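Side-chain contacts in putative phosphomannomutase (Thermus thermophilus, PDB 1TUO), which probably moves a phosphate group between positions on a sugar, as a magnesium-dependent member of the phosphohexose mutase family: residues A406-K411 with P448-A453; V428-S433 with E456-L461; P267-T272 with L379-D384. All blocks are in the same frame, centred on the assembly; numbering follows the deposited sequence.

Contact 1: residues A406-K411 with P448-A453; sequences AGLTPK and PELVRA
Leu408 and Leu450 meet tip to tip where the loop before strand 410-414 comes up beside helix 448-459, the helix packed on the antiparallel sheet of the C-terminal phosphohexomutase domain. Going along the helix from Pro448, the first residue to reach the loop is Leu450. Its CG is anti to the backbone N (chi1 179°), and this swings the branched end of the side chain across to the loop although the start of the side chain does not aim there. The two methyls then divide the work. CD2 lies 4.1 Å from Leu408 CD1, while Leu450 CD1 comes within 4.5 Å of Ala406 CB, so the fork of Leu450 spans two residues of the loop. Leu408 answers with CG beside its backbone N, anti to the carbonyl carbon (chi1 -50°), which sends CD1 toward the helix. Behind this front, Leu450 also rests on Ala445 of strand 440-445, and Leu408 on Tyr423 of strand 419-423, so both leucines sit against the sheet as well as against each other. The next helical residue, Val451, turns to the sheet and packs on Val443. One turn on from Glu449 comes Ala453; Ala453 CA and Ala406 CA, 6.6 Å apart, are the nearest pair of CA atoms across the two segments. Ala406 and Leu408 both go on to touch Leu454. No hydrogen bond crosses between loop and helix, and with only 129 Å² buried this is a light apolar patch near the surface. At its margin Ala406 CB and Ala453 CB point at each other but stay 4.8 Å apart.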
loop_
_atom_site.group_PDB
_atom_site.type_symbol
_atom_site.label_atom_id
_atom_site.label_comp_id
_atom_site.label_asym_id
_atom_site.label_seq_id
_atom_site.Cartn_x
_atom_site.Cartn_y
_atom_site.Cartn_z
ATOM N N ALA A 406 -2.423 -25.578 -20.451
ATOM C CA ALA A 406 -1.980 -25.135 -21.763
ATOM C C ALA A 406 -0.955 -26.171 -22.218
ATOM O O ALA A 406 -1.113 -27.358 -21.937
ATOM C CB ALA A 406 -1.349 -23.755 -21.681
ATOM N N GLY A 407 0.090 -25.734 -22.909
ATOM C CA GLY A 407 1.094 -26.676 -23.370
ATOM C C GLY A 407 2.365 -26.602 -22.550
ATOM O O GLY A 407 3.465 -26.821 -23.068
ATOM N N LEU A 408 2.217 -26.298 -21.264
ATOM C CA LEU A 408 3.366 -26.172 -20.374
ATOM C C LEU A 408 3.592 -27.379 -19.470
ATOM O O LEU A 408 2.658 -27.904 -18.859
ATOM C CB LEU A 408 3.218 -24.920 -19.507
ATOM C CG LEU A 408 2.891 -23.608 -20.224
ATOM C CD1 LEU A 408 2.903 -22.474 -19.208
ATOM C CD2 LEU A 408 3.901 -23.342 -21.328
ATOM N N THR A 409 4.849 -27.800 -19.387
ATOM C CA THR A 409 5.242 -28.930 -18.553
ATOM C C THR A 409 5.583 -28.408 -17.155
ATOM O O THR A 409 6.526 -27.633 -16.991
ATOM C CB THR A 409 6.488 -29.631 -19.131
ATOM O OG1 THR A 409 6.269 -29.929 -20.516
ATOM C CG2 THR A 409 6.777 -30.922 -18.375
ATOM N N PRO A 410 4.817 -28.823 -16.131
ATOM C CA PRO A 410 5.071 -28.374 -14.757
ATOM C C PRO A 410 6.498 -28.654 -14.277
ATOM O O PRO A 410 7.149 -29.593 -14.737
ATOM C CB PRO A 410 4.009 -29.118 -13.944
ATOM C CG PRO A 410 3.729 -30.339 -14.765
ATOM C CD PRO A 410 3.713 -29.798 -16.167
ATOM N N LYS A 411 6.972 -27.828 -13.350
ATOM C CA LYS A 411 8.320 -27.954 -12.814
ATOM C C LYS A 411 8.303 -27.899 -11.285
ATOM O O LYS A 411 9.237 -27.389 -10.662
ATOM C CB LYS A 411 9.193 -26.828 -13.374
ATOM C CG LYS A 411 10.680 -26.967 -13.106
ATOM C CD LYS A 411 11.452 -25.828 -13.760
ATOM C CE LYS A 411 12.950 -25.974 -13.543
ATOM N NZ LYS A 411 13.711 -24.871 -14.192
ATOM N N PRO A 448 1.146 -11.853 -22.628
ATOM C CA PRO A 448 -0.225 -11.674 -22.146
ATOM C C PRO A 448 -1.110 -12.787 -22.706
ATOM O O PRO A 448 -2.099 -13.166 -22.088
ATOM C CB PRO A 448 -0.623 -10.307 -22.707
ATOM C CG PRO A 448 0.693 -9.606 -22.912
ATOM C CD PRO A 448 1.572 -10.700 -23.444
ATOM N N GLU A 449 -0.752 -13.297 -23.882
ATOM C CA GLU A 449 -1.535 -14.358 -24.504
ATOM C C GLU A 449 -1.445 -15.645 -23.711
ATOM O O GLU A 449 -2.449 -16.338 -23.533
ATOM C CB GLU A 449 -1.080 -14.608 -25.949
ATOM C CG GLU A 449 -1.465 -13.480 -26.893
ATOM C CD GLU A 449 -0.739 -12.191 -26.579
ATOM O OE1 GLU A 449 -1.360 -11.116 -26.712
ATOM O OE2 GLU A 449 0.453 -12.254 -26.205
ATOM N N LEU A 450 -0.247 -15.964 -23.230
ATOM C CA LEU A 450 -0.065 -17.182 -22.444
ATOM C C LEU A 450 -0.723 -17.004 -21.088
ATOM O O LEU A 450 -1.278 -17.953 -20.528
ATOM C CB LEU A 450 1.417 -17.504 -22.262
ATOM C CG LEU A 450 1.681 -18.764 -21.428
ATOM C CD1 LEU A 450 0.964 -19.966 -22.054
ATOM C CD2 LEU A 450 3.173 -19.024 -21.357
ATOM N N VAL A 451 -0.647 -15.792 -20.547
ATOM C CA VAL A 451 -1.286 -15.506 -19.272
ATOM C C VAL A 451 -2.782 -15.801 -19.415
ATOM O O VAL A 451 -3.364 -16.501 -18.590
ATOM C CB VAL A 451 -1.108 -14.023 -18.868
ATOM C CG1 VAL A 451 -2.020 -13.675 -17.693
ATOM C CG2 VAL A 451 0.345 -13.771 -18.496
ATOM N N ARG A 452 -3.396 -15.277 -20.475
ATOM C CA ARG A 452 -4.826 -15.499 -20.688
ATOM C C ARG A 452 -5.165 -16.973 -20.902
ATOM O O ARG A 452 -6.166 -17.464 -20.370
ATOM C CB ARG A 452 -5.334 -14.669 -21.877
ATOM C CG ARG A 452 -6.815 -14.889 -22.212
ATOM C CD ARG A 452 -7.734 -14.576 -21.028
ATOM N NE ARG A 452 -9.150 -14.796 -21.338
ATOM C CZ ARG A 452 -9.877 -14.026 -22.146
ATOM N NH1 ARG A 452 -9.334 -12.969 -22.735
ATOM N NH2 ARG A 452 -11.150 -14.325 -22.377
ATOM N N ALA A 453 -4.340 -17.680 -21.670
ATOM C CA ALA A 453 -4.576 -19.101 -21.924
ATOM C C ALA A 453 -4.503 -19.874 -20.603
ATOM O O ALA A 453 -5.374 -20.689 -20.291
ATOM C CB ALA A 453 -3.540 -19.644 -22.910
#

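Contact 2: residues V428-S433 with E456-L461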
loop_
_atom_site.group_PDB
_atom_site.type_symbol
_atom_site.label_atom_id
_atom_site.label_comp_id
_atom_site.label_asym_id
_atom_site.label_seq_id
_atom_site.Cartn_x
_atom_site.Cartn_y
_atom_site.Cartn_z
ATOM N N VAL A 428 1.417 -20.306 -11.817
ATOM C CA VAL A 428 -0.010 -20.170 -11.567
ATOM C C VAL A 428 -0.267 -20.397 -10.084
ATOM O O VAL A 428 0.031 -21.468 -9.554
ATOM C CB VAL A 428 -0.823 -21.197 -12.372
ATOM C CG1 VAL A 428 -2.304 -21.004 -12.105
ATOM C CG2 VAL A 428 -0.518 -21.047 -13.856
ATOM N N LEU A 429 -0.826 -19.389 -9.426
ATOM C CA LEU A 429 -1.103 -19.461 -7.998
ATOM C C LEU A 429 -2.589 -19.434 -7.670
ATOM O O LEU A 429 -3.314 -18.544 -8.115
ATOM C CB LEU A 429 -0.415 -18.293 -7.281
ATOM C CG LEU A 429 -0.727 -18.072 -5.796
ATOM C CD1 LEU A 429 -0.159 -19.223 -4.974
ATOM C CD2 LEU A 429 -0.127 -16.748 -5.338
ATOM N N PHE A 430 -3.031 -20.415 -6.888
ATOM C CA PHE A 430 -4.421 -20.483 -6.454
ATOM C C PHE A 430 -4.446 -20.116 -4.971
ATOM O O PHE A 430 -3.725 -20.711 -4.169
ATOM C CB PHE A 430 -4.997 -21.898 -6.613
ATOM C CG PHE A 430 -4.874 -22.464 -7.999
ATOM C CD1 PHE A 430 -3.685 -23.043 -8.426
ATOM C CD2 PHE A 430 -5.960 -22.443 -8.869
ATOM C CE1 PHE A 430 -3.577 -23.596 -9.699
ATOM C CE2 PHE A 430 -5.862 -22.993 -10.146
ATOM C CZ PHE A 430 -4.672 -23.569 -10.561
ATOM N N ARG A 431 -5.268 -19.135 -4.611
ATOM C CA ARG A 431 -5.394 -18.704 -3.221
ATOM C C ARG A 431 -6.857 -18.574 -2.827
ATOM O O ARG A 431 -7.586 -17.756 -3.389
ATOM C CB ARG A 431 -4.687 -17.364 -3.002
ATOM C CG ARG A 431 -3.189 -17.480 -2.790
ATOM C CD ARG A 431 -2.538 -16.112 -2.633
ATOM N NE ARG A 431 -3.168 -15.302 -1.593
ATOM C CZ ARG A 431 -3.225 -15.639 -0.308
ATOM N NH1 ARG A 431 -2.690 -16.778 0.104
ATOM N NH2 ARG A 431 -3.817 -14.833 0.566
ATOM N N ALA A 432 -7.278 -19.381 -1.859
ATOM C CA ALA A 432 -8.659 -19.353 -1.391
ATOM C C ALA A 432 -8.825 -18.355 -0.249
ATOM O O ALA A 432 -8.866 -18.739 0.921
ATOM C CB ALA A 432 -9.084 -20.744 -0.936
ATOM N N SER A 433 -8.921 -17.075 -0.595
ATOM C CA SER A 433 -9.083 -16.018 0.397
ATOM C C SER A 433 -10.553 -15.813 0.753
ATOM O O SER A 433 -11.253 -16.758 1.122
ATOM C CB SER A 433 -8.490 -14.708 -0.131
ATOM O OG SER A 433 -8.714 -13.641 0.776
ATOM N N GLU A 456 -7.525 -19.418 -18.547
ATOM C CA GLU A 456 -8.663 -20.128 -19.126
ATOM C C GLU A 456 -8.646 -21.618 -18.794
ATOM O O GLU A 456 -9.694 -22.213 -18.541
ATOM C CB GLU A 456 -8.685 -19.948 -20.649
ATOM C CG GLU A 456 -9.119 -18.565 -21.124
ATOM C CD GLU A 456 -10.551 -18.236 -20.737
ATOM O OE1 GLU A 456 -11.389 -19.162 -20.712
ATOM O OE2 GLU A 456 -10.841 -17.048 -20.472
ATOM N N GLU A 457 -7.465 -22.227 -18.807
ATOM C CA GLU A 457 -7.352 -23.650 -18.506
ATOM C C GLU A 457 -7.369 -23.882 -16.995
ATOM O O GLU A 457 -7.934 -24.864 -16.515
ATOM C CB GLU A 457 -6.061 -24.225 -19.096
ATOM C CG GLU A 457 -5.889 -24.035 -20.603
ATOM C CD GLU A 457 -6.912 -24.797 -21.431
ATOM O OE1 GLU A 457 -6.729 -24.869 -22.664
ATOM O OE2 GLU A 457 -7.894 -25.317 -20.859
ATOM N N ALA A 458 -6.739 -22.981 -16.246
ATOM C CA ALA A 458 -6.699 -23.106 -14.792
ATOM C C ALA A 458 -8.111 -22.985 -14.228
ATOM O O ALA A 458 -8.481 -23.680 -13.281
ATOM C CB ALA A 458 -5.804 -22.024 -14.197
ATOM N N ARG A 459 -8.892 -22.098 -14.832
ATOM C CA ARG A 459 -10.270 -21.841 -14.424
ATOM C C ARG A 459 -11.134 -23.106 -14.438
ATOM O O ARG A 459 -11.862 -23.389 -13.481
ATOM C CB ARG A 459 -10.870 -20.797 -15.363
ATOM C CG ARG A 459 -12.146 -20.140 -14.890
ATOM C CD ARG A 459 -12.502 -19.010 -15.842
ATOM N NE ARG A 459 -13.568 -18.151 -15.336
ATOM C CZ ARG A 459 -13.877 -16.971 -15.863
ATOM N NH1 ARG A 459 -13.201 -16.518 -16.909
ATOM N NH2 ARG A 459 -14.855 -16.241 -15.344
ATOM N N LYS A 460 -11.047 -23.862 -15.527
ATOM C CA LYS A 460 -11.826 -25.087 -15.678
ATOM C C LYS A 460 -11.488 -26.130 -14.616
ATOM O O LYS A 460 -12.108 -27.193 -14.557
ATOM C CB LYS A 460 -11.607 -25.679 -17.073
ATOM C CG LYS A 460 -11.900 -24.706 -18.206
ATOM C CD LYS A 460 -11.889 -25.396 -19.563
ATOM C CE LYS A 460 -10.551 -26.048 -19.856
ATOM N NZ LYS A 460 -10.541 -26.710 -21.192
ATOM N N LEU A 461 -10.509 -25.817 -13.774
ATOM C CA LEU A 461 -10.088 -26.719 -12.710
ATOM C C LEU A 461 -10.770 -26.378 -11.391
ATOM O O LEU A 461 -10.678 -27.132 -10.422
ATOM C CB LEU A 461 -8.567 -26.653 -12.544
ATOM C CG LEU A 461 -7.758 -27.861 -13.027
ATOM C CD1 LEU A 461 -8.329 -28.410 -14.323
ATOM C CD2 LEU A 461 -6.307 -27.446 -13.206
#
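The methyl of Ala458 points at two side chains on one face of strand 426-431, Val428 and Phe430, which stand two residues apart and so project the same way. Phe430 brings the far end of its ring: CZ lies 4.1 Å from Ala458 CB and CE2 4.2 Å from it, the methyl meeting the ring obliquely. Phe430 CE2 also passes 4.1 Å from Ala458 O, a plain van der Waals approach. With chi1 at -55°, Phe430 CG sits beside its own backbone N and anti to the carbonyl carbon, and from there the ring stretches out to the helix with its CZ end leading. Val428 offers a single branch. Its CG1 is anti to the backbone N (chi1 -179°) and stops 4.2 Å from Ala458 CB, the same methyl, which is thus touched by both a ring and a branched aliphatic group. The CA atoms of Val428 and Ala458 are 8.0 Å apart.

Trp421 of strand 419-423 meets Phe430 edge-to-face, and Ile441 of strand 440-445 touches both Phe430 and Val428, so the strand's two sheet neighbours hold these groups in place. Ala458 is touched in addition by Leu405, from the loop that leads toward strand 410-414.

This is helix-on-sheet packing in the core of the C-terminal domain. The two segments are held by apolar packing, with no hydrogen bond or salt bridge between them, and a side chain as short as alanine's probably allows the helix end to lie over Val428 and the phenylalanine ring.

Contact 3: residues P267-T272 with L379-D384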
loop_
_atom_site.group_PDB
_atom_site.type_symbol
_atom_site.label_atom_id
_atom_site.label_comp_id
_atom_site.label_asym_id
_atom_site.label_seq_id
_atom_site.Cartn_x
_atom_site.Cartn_y
_atom_site.Cartn_z
ATOM N N PRO A 267 2.237 -3.222 -10.503
ATOM C CA PRO A 267 3.040 -3.330 -9.282
ATOM C C PRO A 267 4.346 -4.100 -9.401
ATOM O O PRO A 267 5.325 -3.758 -8.739
ATOM C CB PRO A 267 2.076 -3.982 -8.302
ATOM C CG PRO A 267 0.767 -3.364 -8.702
ATOM C CD PRO A 267 0.815 -3.488 -10.208
ATOM N N HIS A 268 4.353 -5.145 -10.221
ATOM C CA HIS A 268 5.547 -5.964 -10.414
ATOM C C HIS A 268 6.589 -5.134 -11.148
ATOM O O HIS A 268 7.782 -5.204 -10.848
ATOM C CB HIS A 268 5.197 -7.205 -11.235
ATOM C CG HIS A 268 4.070 -8.005 -10.657
ATOM N ND1 HIS A 268 4.228 -8.842 -9.573
ATOM C CD2 HIS A 268 2.757 -8.056 -10.985
ATOM C CE1 HIS A 268 3.060 -9.375 -9.258
ATOM N NE2 HIS A 268 2.151 -8.913 -10.098
ATOM N N GLN A 269 6.124 -4.348 -12.113
ATOM C CA GLN A 269 7.013 -3.492 -12.879
ATOM C C GLN A 269 7.532 -2.377 -11.981
ATOM O O GLN A 269 8.716 -2.052 -12.005
ATOM C CB GLN A 269 6.275 -2.916 -14.085
ATOM C CG GLN A 269 5.922 -3.983 -15.129
ATOM C CD GLN A 269 5.045 -3.448 -16.246
ATOM O OE1 GLN A 269 3.855 -3.209 -16.050
ATOM N NE2 GLN A 269 5.630 -3.255 -17.422
ATOM N N VAL A 270 6.653 -1.801 -11.173
ATOM C CA VAL A 270 7.083 -0.736 -10.275
ATOM C C VAL A 270 8.094 -1.252 -9.266
ATOM O O VAL A 270 9.153 -0.652 -9.069
ATOM C CB VAL A 270 5.898 -0.134 -9.503
ATOM C CG1 VAL A 270 6.403 0.705 -8.321
ATOM C CG2 VAL A 270 5.067 0.717 -10.433
ATOM N N LEU A 271 7.765 -2.369 -8.624
ATOM C CA LEU A 271 8.642 -2.936 -7.609
ATOM C C LEU A 271 10.027 -3.293 -8.135
ATOM O O LEU A 271 11.036 -2.932 -7.529
ATOM C CB LEU A 271 8.001 -4.178 -6.984
ATOM C CG LEU A 271 8.835 -4.870 -5.907
ATOM C CD1 LEU A 271 9.099 -3.922 -4.736
ATOM C CD2 LEU A 271 8.088 -6.116 -5.438
ATOM N N THR A 272 10.082 -4.000 -9.260
ATOM C CA THR A 272 11.377 -4.386 -9.814
ATOM C C THR A 272 12.168 -3.193 -10.345
ATOM O O THR A 272 13.394 -3.147 -10.208
ATOM C CB THR A 272 11.221 -5.445 -10.935
ATOM O OG1 THR A 272 10.371 -4.943 -11.972
ATOM C CG2 THR A 272 10.625 -6.717 -10.363
ATOM N N LEU A 379 14.308 -12.203 -18.677
ATOM C CA LEU A 379 12.920 -12.653 -18.664
ATOM C C LEU A 379 11.955 -11.578 -19.143
ATOM O O LEU A 379 12.228 -10.383 -19.011
ATOM C CB LEU A 379 12.523 -13.060 -17.243
ATOM C CG LEU A 379 13.322 -14.174 -16.563
ATOM C CD1 LEU A 379 12.910 -14.270 -15.098
ATOM C CD2 LEU A 379 13.077 -15.495 -17.284
ATOM N N THR A 380 10.830 -12.012 -19.704
ATOM C CA THR A 380 9.788 -11.102 -20.162
ATOM C C THR A 380 8.659 -11.257 -19.145
ATOM O O THR A 380 8.458 -12.343 -18.601
ATOM C CB THR A 380 9.278 -11.475 -21.571
ATOM O OG1 THR A 380 10.340 -11.309 -22.522
ATOM C CG2 THR A 380 8.107 -10.591 -21.963
ATOM N N HIS A 381 7.924 -10.180 -18.895
ATOM C CA HIS A 381 6.856 -10.193 -17.905
ATOM C C HIS A 381 5.461 -9.874 -18.416
ATOM O O HIS A 381 5.266 -8.938 -19.188
ATOM C CB HIS A 381 7.194 -9.202 -16.782
ATOM C CG HIS A 381 6.059 -8.940 -15.841
ATOM N ND1 HIS A 381 5.773 -9.758 -14.769
ATOM C CD2 HIS A 381 5.123 -7.960 -15.826
ATOM C CE1 HIS A 381 4.711 -9.295 -14.134
ATOM N NE2 HIS A 381 4.296 -8.204 -14.756
ATOM N N ALA A 382 4.494 -10.659 -17.951
ATOM C CA ALA A 382 3.083 -10.474 -18.277
ATOM C C ALA A 382 2.346 -10.989 -17.046
ATOM O O ALA A 382 2.767 -11.971 -16.434
ATOM C CB ALA A 382 2.696 -11.279 -19.520
ATOM N N TYR A 383 1.252 -10.340 -16.676
ATOM C CA TYR A 383 0.541 -10.767 -15.486
ATOM C C TYR A 383 -0.931 -10.381 -15.444
ATOM O O TYR A 383 -1.353 -9.402 -16.063
ATOM C CB TYR A 383 1.271 -10.195 -14.260
ATOM C CG TYR A 383 0.550 -10.365 -12.945
ATOM C CD1 TYR A 383 -0.469 -9.491 -12.571
ATOM C CD2 TYR A 383 0.872 -11.411 -12.083
ATOM C CE1 TYR A 383 -1.151 -9.651 -11.375
ATOM C CE2 TYR A 383 0.191 -11.583 -10.877
ATOM C CZ TYR A 383 -0.819 -10.697 -10.535
ATOM O OH TYR A 383 -1.513 -10.857 -9.360
ATOM N N ASP A 384 -1.705 -11.174 -14.710
ATOM C CA ASP A 384 -3.128 -10.916 -14.525
ATOM C C ASP A 384 -3.650 -11.741 -13.359
ATOM O O ASP A 384 -3.028 -12.727 -12.957
ATOM C CB ASP A 384 -3.923 -11.261 -15.785
ATOM C CG ASP A 384 -5.306 -10.634 -15.780
ATOM O OD1 ASP A 384 -6.138 -10.989 -16.645
ATOM O OD2 ASP A 384 -5.550 -9.775 -14.907
#
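His268 sets the edge of its imidazole against the face of Tyr383, NE2 standing 3.2 Å above the phenol ring and over its centre. The ring centroids are 4.2 Å apart and the planes 53° from each other, an edge-to-face pair well short of perpendicular. Tyr383 CG is anti to the backbone N (chi1 171°), which raises the ring from strand 382-386 to meet helix 267-280. Nearer its base His268 touches His381: His268 CB lies 3.6 Å from His381 CE1, and the two imidazoles pair obliquely at 47°. Gln269 adds its aliphatic part, CG resting 4.1 Å from His381 CD2. Together His268, His381 and Tyr383 form an aromatic cluster.

The second shell helps fix how the two imidazoles are turned. The backbone N of Thr294 hydrogen-bonds to His268 ND1. His381 is held at both nitrogens, by Glu444 at ND1 and by Asn266 ND2 at NE2, and the backbone N of Asn266 also binds Gln269 OE1. Because helix 267-280 belongs to the third alpha/beta/alpha domain and strand 382-386 to the C-terminal domain, the cluster joins the two.

A leucine in place of Tyr383 would probably leave His268 NE2 without the aromatic face beneath it, with the imidazole held chiefly by its ND1 bond. Since ND1 accepts from a backbone N-H, the proton of His268 is likely to be on NE2, and the contact is then consistent with a tilted N-H over the pi face, a polar touch at the junction of the two domains, made without a hydrogen bond between the segments.

Overall arrangement
All three contacts reach the five-stranded antiparallel sheet of the C-terminal domain. Contacts 1 and 2 share helix 448-459, lie about 12 Å apart between centres and cross along the chain, their segments alternating; the helix meets the loop before an edge strand near its start and the middle strand near its end. Contact 3 closes before either opens. Its strand 382-386 is the opposite edge of the sheet, and its centre is about 16 Å from that of contact 1, which it touches through Val451 on Ala382 and Asp384, and about 19 Å from that of contact 2. Contacts 1 and 2 thus bind the domain internally, while contact 3 attaches it to the third domain.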